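Local coordinates for protein N-formylglutamate amidohydrolase (Ralstonia eutropha, PDB 2Q7S) that binds a zinc ion and probably acts as a hydrolase of the N-formylglutamate amidohydrolase type, at residues Ile91-Leu96 and Thr102-Gly107; Gly200-Pro205 and Gln232-Ile237; Asn177-Leu182 and Arg188-Phe193; Glu154-Ala159 and Gly164-Leu169. All coordinates share one frame; numbering follows the deposited sequence.

Interaction 1: residues Ile91-Leu96 and Thr102-Gly107; sequences IDPAQL and TPLAPG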
loop_
_atom_site.group_PDB
_atom_site.type_symbol
_atom_site.label_atom_id
_atom_site.label_comp_id
_atom_site.label_asym_id
_atom_site.label_seq_id
_atom_site.Cartn_x
_atom_site.Cartn_y
_atom_site.Cartn_z
ATOM N N ILE A 91 -5.199 -16.262 -5.251
ATOM C CA ILE A 91 -5.498 -17.233 -4.235
ATOM C C ILE A 91 -4.983 -18.561 -4.752
ATOM O O ILE A 91 -5.170 -18.877 -5.911
ATOM C CB ILE A 91 -7.013 -17.424 -4.029
ATOM C CG1 ILE A 91 -7.704 -16.099 -3.686
ATOM C CG2 ILE A 91 -7.208 -18.497 -2.976
ATOM C CD1 ILE A 91 -9.240 -16.094 -3.746
ATOM N N ASP A 92 -4.324 -19.328 -3.890
ATOM C CA ASP A 92 -3.896 -20.675 -4.206
ATOM C C ASP A 92 -5.047 -21.613 -3.860
ATOM O O ASP A 92 -5.466 -21.645 -2.710
ATOM C CB ASP A 92 -2.661 -21.020 -3.368
ATOM C CG ASP A 92 -2.189 -22.469 -3.540
ATOM O OD1 ASP A 92 -2.725 -23.218 -4.375
ATOM O OD2 ASP A 92 -1.252 -22.863 -2.810
ATOM N N PRO A 93 -5.570 -22.379 -4.853
ATOM C CA PRO A 93 -6.619 -23.375 -4.633
ATOM C C PRO A 93 -6.449 -24.267 -3.406
ATOM O O PRO A 93 -7.439 -24.665 -2.783
ATOM C CB PRO A 93 -6.517 -24.252 -5.880
ATOM C CG PRO A 93 -5.966 -23.423 -6.912
ATOM C CD PRO A 93 -5.216 -22.294 -6.283
ATOM N N ALA A 94 -5.201 -24.591 -3.077
ATOM C CA ALA A 94 -4.916 -25.483 -1.980
ATOM C C ALA A 94 -5.148 -24.877 -0.625
ATOM O O ALA A 94 -5.159 -25.604 0.349
ATOM C CB ALA A 94 -3.494 -26.005 -2.073
ATOM N N GLN A 95 -5.321 -23.560 -0.532
ATOM C CA GLN A 95 -5.635 -22.948 0.751
ATOM C C GLN A 95 -7.129 -22.988 1.092
ATOM O O GLN A 95 -7.504 -22.714 2.224
ATOM C CB GLN A 95 -5.016 -21.533 0.878
ATOM C CG GLN A 95 -5.627 -20.384 0.117
ATOM C CD GLN A 95 -4.793 -19.084 0.242
ATOM O OE1 GLN A 95 -4.333 -18.503 -0.767
ATOM N NE2 GLN A 95 -4.573 -18.650 1.481
ATOM N N LEU A 96 -7.960 -23.373 0.122
ATOM C CA LEU A 96 -9.417 -23.394 0.262
ATOM C C LEU A 96 -9.969 -24.811 0.459
ATOM O O LEU A 96 -9.464 -25.769 -0.108
ATOM C CB LEU A 96 -10.074 -22.780 -0.982
ATOM C CG LEU A 96 -9.666 -21.337 -1.300
ATOM C CD1 LEU A 96 -10.497 -20.760 -2.469
ATOM C CD2 LEU A 96 -9.844 -20.522 -0.087
ATOM N N THR A 102 -14.414 -19.594 -10.031
ATOM C CA THR A 102 -13.763 -18.985 -11.188
ATOM C C THR A 102 -12.273 -19.315 -11.185
ATOM O O THR A 102 -11.733 -19.822 -10.171
ATOM C CB THR A 102 -13.944 -17.428 -11.147
ATOM O OG1 THR A 102 -13.607 -16.938 -9.853
ATOM C CG2 THR A 102 -15.419 -17.029 -11.452
ATOM N N PRO A 103 -11.597 -19.080 -12.336
ATOM C CA PRO A 103 -10.164 -19.333 -12.426
ATOM C C PRO A 103 -9.328 -18.519 -11.443
ATOM O O PRO A 103 -9.575 -17.307 -11.226
ATOM C CB PRO A 103 -9.823 -18.935 -13.874
ATOM C CG PRO A 103 -11.080 -18.883 -14.574
ATOM C CD PRO A 103 -12.149 -18.614 -13.625
ATOM N N LEU A 104 -8.340 -19.194 -10.847
ATOM C CA LEU A 104 -7.401 -18.567 -9.930
ATOM C C LEU A 104 -6.047 -18.498 -10.616
ATOM O O LEU A 104 -5.723 -19.352 -11.427
ATOM C CB LEU A 104 -7.327 -19.367 -8.633
ATOM C CG LEU A 104 -8.594 -19.210 -7.766
ATOM C CD1 LEU A 104 -8.507 -20.026 -6.497
ATOM C CD2 LEU A 104 -8.782 -17.775 -7.451
ATOM N N ALA A 105 -5.299 -17.443 -10.314
ATOM C CA ALA A 105 -4.025 -17.118 -10.953
ATOM C C ALA A 105 -3.066 -16.633 -9.864
ATOM O O ALA A 105 -2.696 -15.445 -9.822
ATOM C CB ALA A 105 -4.222 -16.063 -11.973
ATOM N N PRO A 106 -2.695 -17.531 -8.940
ATOM C CA PRO A 106 -1.793 -17.124 -7.867
ATOM C C PRO A 106 -0.354 -16.749 -8.340
ATOM O O PRO A 106 0.189 -17.367 -9.251
ATOM C CB PRO A 106 -1.765 -18.355 -6.959
ATOM C CG PRO A 106 -2.050 -19.551 -7.885
ATOM C CD PRO A 106 -3.054 -18.970 -8.868
ATOM N N GLY A 107 0.245 -15.750 -7.704
ATOM C CA GLY A 107 1.635 -15.344 -7.966
ATOM C C GLY A 107 2.578 -15.754 -6.840
ATOM O O GLY A 107 2.528 -16.897 -6.368
#
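Leu104 drives its isobutyl group between Ile91 and Pro93; it carries the packing together with Ile91, and Pro93 and Pro106 add to it. Against Ile91 it runs at a slant: both of its methyls come up on the branch point, with Leu104 CD2 at 3.9 Å from Ile91 CB, while Ile91 CD1 reaches back toward that same methyl. Against Pro93 the two groups run antiparallel, and Leu104 CD1 lies 4.0 Å from Pro93 CD. The first torsion of Leu104 (chi1 -72°) turns CG away from its own carbonyl carbon, which brings the branch across to this position. Pro106 adds a second apolar surface from the same segment, one face of its ring laid over Ile91 O.

Between these groups lies Ile91 O, a polar atom buried among carbons, with Leu104 CB at 3.5 Å and Pro106 CB at 3.6 Å from it. No partner in the model satisfies it. The loop of residues 91-96 is braced from within: Asp92 OD1 accepts from Ala94 N at 3.1 Å, from above the carboxylate plane, in an Asx turn at the start of the short 3-10 segment 93-95. Asp92 N in turn meets an in-plane lone pair of Gln95 OE1.

Near the surface, the contact flanks strand 96-97, which pairs in parallel with strand 132-133; Ile91 also packs on Leu116, and Gly107 N bonds Asp90 OD1.

Interaction 2: residues Gly200-Pro205 and Gln232-Ile237; sequences GTTCEP and QLIAQI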
loop_
_atom_site.group_PDB
_atom_site.type_symbol
_atom_site.label_atom_id
_atom_site.label_comp_id
_atom_site.label_asym_id
_atom_site.label_seq_id
_atom_site.Cartn_x
_atom_site.Cartn_y
_atom_site.Cartn_z
ATOM N N GLY A 200 9.507 1.773 -14.792
ATOM C CA GLY A 200 9.343 3.007 -15.511
ATOM C C GLY A 200 8.145 3.097 -16.430
ATOM O O GLY A 200 8.177 3.896 -17.360
ATOM N N THR A 201 7.094 2.309 -16.182
ATOM C CA THR A 201 5.925 2.245 -17.096
ATOM C C THR A 201 4.586 2.774 -16.545
ATOM O O THR A 201 3.659 3.032 -17.309
ATOM C CB THR A 201 5.689 0.797 -17.624
ATOM O OG1 THR A 201 5.531 -0.083 -16.527
ATOM C CG2 THR A 201 6.892 0.287 -18.506
ATOM N N THR A 202 4.454 2.937 -15.246
ATOM C CA THR A 202 3.136 3.268 -14.666
ATOM C C THR A 202 2.978 4.696 -14.201
ATOM O O THR A 202 1.860 5.134 -13.876
ATOM C CB THR A 202 2.877 2.416 -13.437
ATOM O OG1 THR A 202 3.874 2.734 -12.450
ATOM C CG2 THR A 202 2.897 0.920 -13.811
ATOM N N CYS A 203 4.099 5.402 -14.113
ATOM C CA CYS A 203 4.127 6.810 -13.747
ATOM C C CYS A 203 4.980 7.610 -14.760
ATOM O O CYS A 203 6.054 7.184 -15.211
ATOM C CB CYS A 203 4.728 6.960 -12.376
ATOM S SG CYS A 203 4.432 8.530 -11.606
ATOM N N GLU A 204 4.492 8.789 -15.106
ATOM C CA GLU A 204 5.255 9.681 -15.909
ATOM C C GLU A 204 6.537 10.042 -15.138
ATOM O O GLU A 204 6.536 10.205 -13.905
ATOM C CB GLU A 204 4.415 10.889 -16.292
ATOM C CG GLU A 204 3.823 11.623 -15.131
ATOM C CD GLU A 204 4.626 12.777 -14.674
ATOM O OE1 GLU A 204 5.503 13.219 -15.416
ATOM O OE2 GLU A 204 4.369 13.258 -13.551
ATOM N N PRO A 205 7.658 10.087 -15.854
ATOM C CA PRO A 205 8.944 10.129 -15.179
ATOM C C PRO A 205 9.210 11.341 -14.297
ATOM O O PRO A 205 10.007 11.238 -13.373
ATOM C CB PRO A 205 9.951 10.082 -16.353
ATOM C CG PRO A 205 9.185 10.549 -17.524
ATOM C CD PRO A 205 7.801 10.034 -17.318
ATOM N N GLN A 232 0.528 -5.010 -9.101
ATOM C CA GLN A 232 -0.337 -5.297 -10.292
ATOM C C GLN A 232 -1.411 -4.248 -10.351
ATOM O O GLN A 232 -1.685 -3.704 -11.416
ATOM C CB GLN A 232 -0.971 -6.699 -10.336
ATOM C CG GLN A 232 -1.861 -6.991 -11.593
ATOM C CD GLN A 232 -1.120 -6.830 -12.959
ATOM O OE1 GLN A 232 0.003 -7.323 -13.126
ATOM N NE2 GLN A 232 -1.769 -6.154 -13.938
ATOM N N LEU A 233 -1.977 -3.923 -9.195
ATOM C CA LEU A 233 -2.802 -2.728 -9.082
ATOM C C LEU A 233 -2.118 -1.515 -9.773
ATOM O O LEU A 233 -2.757 -0.760 -10.480
ATOM C CB LEU A 233 -3.153 -2.424 -7.600
ATOM C CG LEU A 233 -4.000 -1.190 -7.412
ATOM C CD1 LEU A 233 -5.410 -1.331 -8.129
ATOM C CD2 LEU A 233 -4.123 -0.870 -5.956
ATOM N N ILE A 234 -0.808 -1.383 -9.623
ATOM C CA ILE A 234 -0.062 -0.219 -10.122
ATOM C C ILE A 234 -0.042 -0.183 -11.646
ATOM O O ILE A 234 -0.162 0.874 -12.233
ATOM C CB ILE A 234 1.412 -0.202 -9.572
ATOM C CG1 ILE A 234 1.456 -0.460 -8.045
ATOM C CG2 ILE A 234 2.140 1.043 -9.986
ATOM C CD1 ILE A 234 0.636 0.607 -7.169
ATOM N N ALA A 235 0.080 -1.362 -12.269
ATOM C CA ALA A 235 0.035 -1.525 -13.726
ATOM C C ALA A 235 -1.369 -1.196 -14.279
ATOM O O ALA A 235 -1.503 -0.728 -15.416
ATOM C CB ALA A 235 0.415 -2.919 -14.097
ATOM N N GLN A 236 -2.400 -1.456 -13.471
ATOM C CA GLN A 236 -3.781 -1.271 -13.876
ATOM C C GLN A 236 -4.200 0.161 -13.787
ATOM O O GLN A 236 -4.949 0.640 -14.634
ATOM C CB GLN A 236 -4.688 -2.063 -12.952
ATOM C CG GLN A 236 -4.593 -3.519 -13.193
ATOM C CD GLN A 236 -5.469 -4.289 -12.281
ATOM O OE1 GLN A 236 -5.832 -3.812 -11.181
ATOM N NE2 GLN A 236 -5.833 -5.499 -12.717
ATOM N N ILE A 237 -3.755 0.828 -12.725
ATOM C CA ILE A 237 -4.081 2.247 -12.507
ATOM C C ILE A 237 -3.168 3.148 -13.379
ATOM O O ILE A 237 -3.658 4.034 -14.110
ATOM C CB ILE A 237 -4.031 2.626 -11.041
ATOM C CG1 ILE A 237 -5.180 1.982 -10.271
ATOM C CG2 ILE A 237 -4.121 4.166 -10.842
ATOM C CD1 ILE A 237 -5.093 2.230 -8.749
#
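The flat group of this contact is the peptide unit joining Ile234 to Ala235, and Thr202 lies over one of its faces. Thr202 CG2 stands above the plane, 3.4 Å from Ile234 O and 3.8 Å from Ala235 CA. Here a loop meets a one-turn helix, 233-237, within an alpha/beta fold built on a mixed sheet, consistent with the zinc exopeptidase clan.

Ile234 turns its CG2 branch to the same side of that peptide, while its longer branch leads away. This CG2, anti to the backbone N, meets the hydroxyl side of Thr202, and the two branched side chains pass at a slant. Thr202 thereby divides its work: the methyl rests on helix backbone, while the hydroxyl is flanked by the isoleucine branch.

That hydroxyl is not left in an apolar wall, since it hydrogen-bonds Ser246 O on strand 244-252, and the backbone of Thr202 also pairs with Ser246. The loop is tied to the sheet on which Ile234 itself packs, through Ser246 and Gln248. The Ile234 side chain comes within about 6 Å of that of the zinc ligand His172, the ion itself lying about 10 Å away. Thr202 OG1 and Ile234 CG2 approach to 3.5 Å.

Interaction 3: residues Asn177-Leu182 and Arg188-Phe193; sequences NAYERL and RPLADF
Tyr179 reaches from helix 178-181 to the loop of residues 188-193, and one side of its ring does the touching. Tyr179 CE2 lies 3.4 Å from Arg188 O, which approaches obliquely, and 3.5 Å from Leu190 N. Pro189 C sits at the ring edge, near its plane, whereas Leu190 CD1 comes over a face. Leu190 is extended away from its backbone N (chi1 -172°), so that its two methyls can serve both helix residues: CD1 goes to the ring, and Leu190 CD2 packs 4.0 Å from Ala178 CB.

Beyond this shell, two waters fasten the phenol to the loop. One donates a hydrogen bond to Tyr179 OH and accepts from Ala191 N at 3.1 Å. The other lies in the ring plane at its edge and donates twice, to Tyr179 OH at 2.6 Å and to Pro189 O at 2.8 Å.

Further out, the helix start is knitted together by Asn177, whose OD1 accepts from Arg181 NE at 2.7 Å with the donor tilted 29° from the carbonyl plane. Its ND2 donates to Glu180 OE1. Asn177 occupies the N-cap position but spends its amide on these side chains rather than on a capping bond.

Tyr179 OH also hydrogen-bonds Asp226 OD1. Because both waters donate to the phenol, its own proton is probably directed to that carboxylate, which would make the oxygen an acceptor toward the waters and a donor toward Asp226.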
loop_
_atom_site.group_PDB
_atom_site.type_symbol
_atom_site.label_atom_id
_atom_site.label_comp_id
_atom_site.label_asym_id
_atom_site.label_seq_id
_atom_site.Cartn_x
_atom_site.Cartn_y
_atom_site.Cartn_z
ATOM N N ASN A 177 14.658 -6.584 6.762
ATOM C CA ASN A 177 15.045 -7.788 6.066
ATOM C C ASN A 177 14.130 -8.129 4.898
ATOM O O ASN A 177 13.952 -9.293 4.588
ATOM C CB ASN A 177 15.174 -8.955 7.061
ATOM C CG ASN A 177 13.857 -9.364 7.679
ATOM O OD1 ASN A 177 12.827 -8.740 7.460
ATOM N ND2 ASN A 177 13.888 -10.435 8.453
ATOM N N ALA A 178 13.569 -7.122 4.231
ATOM C CA ALA A 178 12.713 -7.373 3.063
ATOM C C ALA A 178 13.376 -8.255 1.980
ATOM O O ALA A 178 12.682 -9.027 1.321
ATOM C CB ALA A 178 12.245 -6.109 2.467
ATOM N N TYR A 179 14.696 -8.149 1.808
ATOM C CA TYR A 179 15.426 -8.954 0.823
ATOM C C TYR A 179 15.431 -10.451 1.216
ATOM O O TYR A 179 15.226 -11.317 0.375
ATOM C CB TYR A 179 16.876 -8.465 0.657
ATOM C CG TYR A 179 17.101 -7.258 -0.271
ATOM C CD1 TYR A 179 16.605 -7.247 -1.577
ATOM C CD2 TYR A 179 17.847 -6.167 0.147
ATOM C CE1 TYR A 179 16.813 -6.166 -2.414
ATOM C CE2 TYR A 179 18.077 -5.074 -0.695
ATOM C CZ TYR A 179 17.565 -5.084 -1.969
ATOM O OH TYR A 179 17.788 -4.041 -2.833
ATOM N N GLU A 180 15.684 -10.723 2.493
ATOM C CA GLU A 180 15.679 -12.073 3.054
ATOM C C GLU A 180 14.300 -12.731 2.939
ATOM O O GLU A 180 14.181 -13.890 2.527
ATOM C CB GLU A 180 16.129 -11.986 4.524
ATOM C CG GLU A 180 15.970 -13.245 5.375
ATOM C CD GLU A 180 16.616 -13.097 6.776
ATOM O OE1 GLU A 180 16.354 -12.090 7.471
ATOM O OE2 GLU A 180 17.388 -13.996 7.188
ATOM N N ARG A 181 13.272 -11.986 3.306
ATOM C CA ARG A 181 11.885 -12.436 3.237
ATOM C C ARG A 181 11.359 -12.681 1.812
ATOM O O ARG A 181 10.529 -13.570 1.583
ATOM C CB ARG A 181 10.985 -11.371 3.862
ATOM C CG ARG A 181 11.203 -11.183 5.336
ATOM C CD ARG A 181 10.001 -10.505 5.938
ATOM N NE ARG A 181 10.351 -9.760 7.138
ATOM C CZ ARG A 181 9.838 -9.956 8.355
ATOM N NH1 ARG A 181 8.907 -10.887 8.574
ATOM N NH2 ARG A 181 10.259 -9.194 9.368
ATOM N N LEU A 182 11.773 -11.833 0.876
ATOM C CA LEU A 182 11.600 -12.130 -0.530
ATOM C C LEU A 182 12.767 -13.078 -0.772
ATOM O O LEU A 182 13.590 -13.265 0.113
ATOM C CB LEU A 182 11.668 -10.858 -1.376
ATOM C CG LEU A 182 10.793 -9.667 -0.948
ATOM C CD1 LEU A 182 11.297 -8.417 -1.648
ATOM C CD2 LEU A 182 9.299 -9.883 -1.222
ATOM N N ARG A 188 23.542 -4.875 -2.647
ATOM C CA ARG A 188 23.241 -3.552 -2.121
ATOM C C ARG A 188 22.361 -3.594 -0.876
ATOM O O ARG A 188 21.381 -4.340 -0.847
ATOM C CB ARG A 188 22.410 -2.762 -3.154
ATOM C CG ARG A 188 23.046 -2.618 -4.484
ATOM C CD ARG A 188 22.084 -2.069 -5.547
ATOM N NE ARG A 188 22.780 -2.064 -6.830
ATOM C CZ ARG A 188 22.993 -3.153 -7.560
ATOM N NH1 ARG A 188 22.532 -4.337 -7.161
ATOM N NH2 ARG A 188 23.656 -3.058 -8.703
ATOM N N PRO A 189 22.581 -2.663 0.073
ATOM C CA PRO A 189 21.570 -2.559 1.134
ATOM C C PRO A 189 20.233 -2.001 0.666
ATOM O O PRO A 189 20.159 -1.152 -0.244
ATOM C CB PRO A 189 22.192 -1.599 2.138
ATOM C CG PRO A 189 23.133 -0.779 1.342
ATOM C CD PRO A 189 23.643 -1.663 0.228
ATOM N N LEU A 190 19.181 -2.469 1.333
ATOM C CA LEU A 190 17.839 -1.983 1.170
ATOM C C LEU A 190 17.792 -0.475 1.399
ATOM O O LEU A 190 18.374 0.008 2.369
ATOM C CB LEU A 190 16.952 -2.675 2.198
ATOM C CG LEU A 190 15.486 -2.408 2.018
ATOM C CD1 LEU A 190 14.967 -2.978 0.657
ATOM C CD2 LEU A 190 14.703 -3.024 3.159
ATOM N N ALA A 191 17.117 0.256 0.491
ATOM C CA ALA A 191 17.058 1.713 0.571
ATOM C C ALA A 191 16.041 2.104 1.649
ATOM O O ALA A 191 15.245 1.278 2.152
ATOM C CB ALA A 191 16.699 2.308 -0.772
ATOM N N ASP A 192 16.070 3.382 2.003
ATOM C CA ASP A 192 15.131 3.905 2.940
ATOM C C ASP A 192 13.746 4.006 2.294
ATOM O O ASP A 192 12.745 3.817 2.977
ATOM C CB ASP A 192 15.582 5.277 3.436
ATOM C CG ASP A 192 16.840 5.224 4.247
ATOM O OD1 ASP A 192 17.016 4.250 4.973
ATOM O OD2 ASP A 192 17.622 6.184 4.187
ATOM N N PHE A 193 13.719 4.368 1.007
ATOM C CA PHE A 193 12.508 4.465 0.162
ATOM C C PHE A 193 12.749 3.621 -1.058
ATOM O O PHE A 193 13.820 3.714 -1.659
ATOM C CB PHE A 193 12.274 5.882 -0.315
ATOM C CG PHE A 193 11.686 6.769 0.731
ATOM C CD1 PHE A 193 12.480 7.332 1.703
ATOM C CD2 PHE A 193 10.311 7.000 0.769
ATOM C CE1 PHE A 193 11.927 8.114 2.715
ATOM C CE2 PHE A 193 9.759 7.835 1.771
ATOM C CZ PHE A 193 10.565 8.366 2.720
HETATM O O HOH W 1 16.517 -1.216 -2.121
HETATM O O HOH W 2 18.907 -1.668 -2.741
#

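Interaction 4: residues Glu154-Ala159 and Gly164-Leu169; sequences EAVEGA and GAVWHL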
loop_
_atom_site.group_PDB
_atom_site.type_symbol
_atom_site.label_atom_id
_atom_site.label_comp_id
_atom_site.label_asym_id
_atom_site.label_seq_id
_atom_site.Cartn_x
_atom_site.Cartn_y
_atom_site.Cartn_z
ATOM N N GLU A 154 -13.524 5.095 -6.962
ATOM C CA GLU A 154 -14.319 6.314 -6.961
ATOM C C GLU A 154 -13.398 7.487 -6.885
ATOM O O GLU A 154 -13.638 8.469 -7.549
ATOM C CB GLU A 154 -15.324 6.312 -5.792
ATOM C CG GLU A 154 -16.022 7.607 -5.552
ATOM C CD GLU A 154 -16.860 8.084 -6.748
ATOM O OE1 GLU A 154 -17.443 7.243 -7.465
ATOM O OE2 GLU A 154 -16.909 9.319 -6.981
ATOM N N ALA A 155 -12.345 7.415 -6.072
ATOM C CA ALA A 155 -11.399 8.544 -5.932
ATOM C C ALA A 155 -10.550 8.724 -7.178
ATOM O O ALA A 155 -10.343 9.823 -7.677
ATOM C CB ALA A 155 -10.474 8.372 -4.644
ATOM N N VAL A 156 -10.089 7.636 -7.733
ATOM C CA VAL A 156 -9.216 7.722 -8.911
ATOM C C VAL A 156 -10.024 8.218 -10.139
ATOM O O VAL A 156 -9.619 9.142 -10.819
ATOM C CB VAL A 156 -8.574 6.360 -9.177
ATOM C CG1 VAL A 156 -7.902 6.313 -10.561
ATOM C CG2 VAL A 156 -7.512 6.048 -8.022
ATOM N N GLU A 157 -11.178 7.603 -10.395
ATOM C CA GLU A 157 -12.008 7.980 -11.532
ATOM C C GLU A 157 -12.666 9.360 -11.380
ATOM O O GLU A 157 -12.888 10.025 -12.374
ATOM C CB GLU A 157 -13.056 6.914 -11.791
ATOM C CG GLU A 157 -12.506 5.573 -12.167
ATOM C CD GLU A 157 -11.622 5.612 -13.398
ATOM O OE1 GLU A 157 -11.938 6.316 -14.395
ATOM O OE2 GLU A 157 -10.605 4.899 -13.366
ATOM N N GLY A 158 -13.047 9.736 -10.170
ATOM C CA GLY A 158 -13.527 11.039 -9.891
ATOM C C GLY A 158 -12.484 12.119 -10.196
ATOM O O GLY A 158 -12.794 13.093 -10.850
ATOM N N ALA A 159 -11.270 11.943 -9.679
ATOM C CA ALA A 159 -10.155 12.793 -9.989
ATOM C C ALA A 159 -9.944 12.940 -11.486
ATOM O O ALA A 159 -9.851 14.050 -11.992
ATOM C CB ALA A 159 -8.860 12.261 -9.312
ATOM N N GLY A 164 -8.825 15.398 -15.796
ATOM C CA GLY A 164 -8.235 14.870 -17.025
ATOM C C GLY A 164 -6.867 14.280 -16.840
ATOM O O GLY A 164 -6.221 13.957 -17.806
ATOM N N ALA A 165 -6.464 14.079 -15.589
ATOM C CA ALA A 165 -5.255 13.385 -15.225
ATOM C C ALA A 165 -5.446 12.909 -13.793
ATOM O O ALA A 165 -6.285 13.432 -13.064
ATOM C CB ALA A 165 -4.066 14.314 -15.323
ATOM N N VAL A 166 -4.630 11.948 -13.377
ATOM C CA VAL A 166 -4.590 11.525 -11.999
ATOM C C VAL A 166 -3.186 10.985 -11.653
ATOM O O VAL A 166 -2.468 10.388 -12.475
ATOM C CB VAL A 166 -5.715 10.468 -11.708
ATOM C CG1 VAL A 166 -5.489 9.187 -12.512
ATOM C CG2 VAL A 166 -5.850 10.193 -10.208
ATOM N N TRP A 167 -2.806 11.210 -10.424
ATOM C CA TRP A 167 -1.555 10.694 -9.865
ATOM C C TRP A 167 -1.919 9.942 -8.604
ATOM O O TRP A 167 -2.444 10.536 -7.646
ATOM C CB TRP A 167 -0.578 11.837 -9.566
ATOM C CG TRP A 167 0.045 12.466 -10.804
ATOM C CD1 TRP A 167 1.237 12.157 -11.365
ATOM C CD2 TRP A 167 -0.532 13.489 -11.631
ATOM N NE1 TRP A 167 1.459 12.934 -12.470
ATOM C CE2 TRP A 167 0.387 13.755 -12.662
ATOM C CE3 TRP A 167 -1.747 14.193 -11.605
ATOM C CZ2 TRP A 167 0.137 14.682 -13.660
ATOM C CZ3 TRP A 167 -1.996 15.125 -12.587
ATOM C CH2 TRP A 167 -1.056 15.365 -13.606
ATOM N N HIS A 168 -1.722 8.619 -8.654
ATOM C CA HIS A 168 -2.026 7.713 -7.578
ATOM C C HIS A 168 -0.722 7.294 -6.858
ATOM O O HIS A 168 0.207 6.886 -7.519
ATOM C CB HIS A 168 -2.704 6.499 -8.159
ATOM C CG HIS A 168 -2.813 5.367 -7.202
ATOM N ND1 HIS A 168 -2.407 4.093 -7.508
ATOM C CD2 HIS A 168 -3.274 5.326 -5.935
ATOM C CE1 HIS A 168 -2.646 3.300 -6.476
ATOM N NE2 HIS A 168 -3.183 4.028 -5.514
ATOM N N LEU A 169 -0.673 7.424 -5.526
ATOM C CA LEU A 169 0.431 6.896 -4.680
ATOM C C LEU A 169 -0.115 5.730 -3.842
ATOM O O LEU A 169 -1.091 5.861 -3.137
ATOM C CB LEU A 169 1.056 7.960 -3.801
ATOM C CG LEU A 169 1.542 9.286 -4.428
ATOM C CD1 LEU A 169 2.201 10.227 -3.385
ATOM C CD2 LEU A 169 2.481 9.022 -5.611
#
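Val156 is the first residue of the helix segment to meet the strand, and it does so with one methyl. Its CG1 lies anti to the backbone N (chi1 168°), and Val156 CG1 comes within 4.2 Å of Val166 CG1, branch against branch. The backbone of the same residue joins in, because Val156 O lies 4.0 Å from Val166 CG2. Val156 also packs on Val27 of the neighbouring strand 26-30, so a single side chain bridges two adjacent strands.

Glu157 turns away from the strand segment and carries its carboxylate to Arg244, where OE1 forms a salt bridge with NH2. That pairing links the helix to the start of strand 244-252, which borders strand 166-174 on the side away from strand 26-30. The packing is that of an alpha/beta fold: the long helix 134-163 lies along one face of the mixed sheet, and the chain turns back directly into the parallel strand 166-174.

Ala159, one turn beyond Val156, brings its small side chain up to the same valine, with Ala159 CB at 3.8 Å from Val166 CG2. Val166 CG2 thus meets both Ala159 CB and Val156 O, while its CG1 faces Val156 CG1. The strand valine holds CG1 between its backbone N and carbonyl carbon (chi1 64°), which leaves CG2 anti to N and directed at the helix. Ala159 also touches Val27 and Pro25. Gly164, with positive phi (79°), is where helical geometry ends and the turn begins, and Ala159 O passes 3.8 Å from Ala165 O as the chain doubles back.

Overall arrangement
From the N terminus, interaction 1 comes first, closing a short loop around strand 96-97 at the edge of the molecule. Interaction 4 follows, where helix 134-163 turns back into the central strand 166-174. Further along, interaction 3 joins helix 178-181 to the loop leading into strand 193-196. Interaction 2 closes the longest excursion, spanning helix 205-217 and strand 222-224. All four are in series; none nests or crosses. Only interactions 2 and 4 touch: Trp167 NE1 probably hydrogen-bonds Glu204 OE2, and Ile237 packs on His168. Interactions 3 and 4 lie on opposite sides of the chain's centre, and interaction 1 stands about 25 Å or more, centre to centre, from the others.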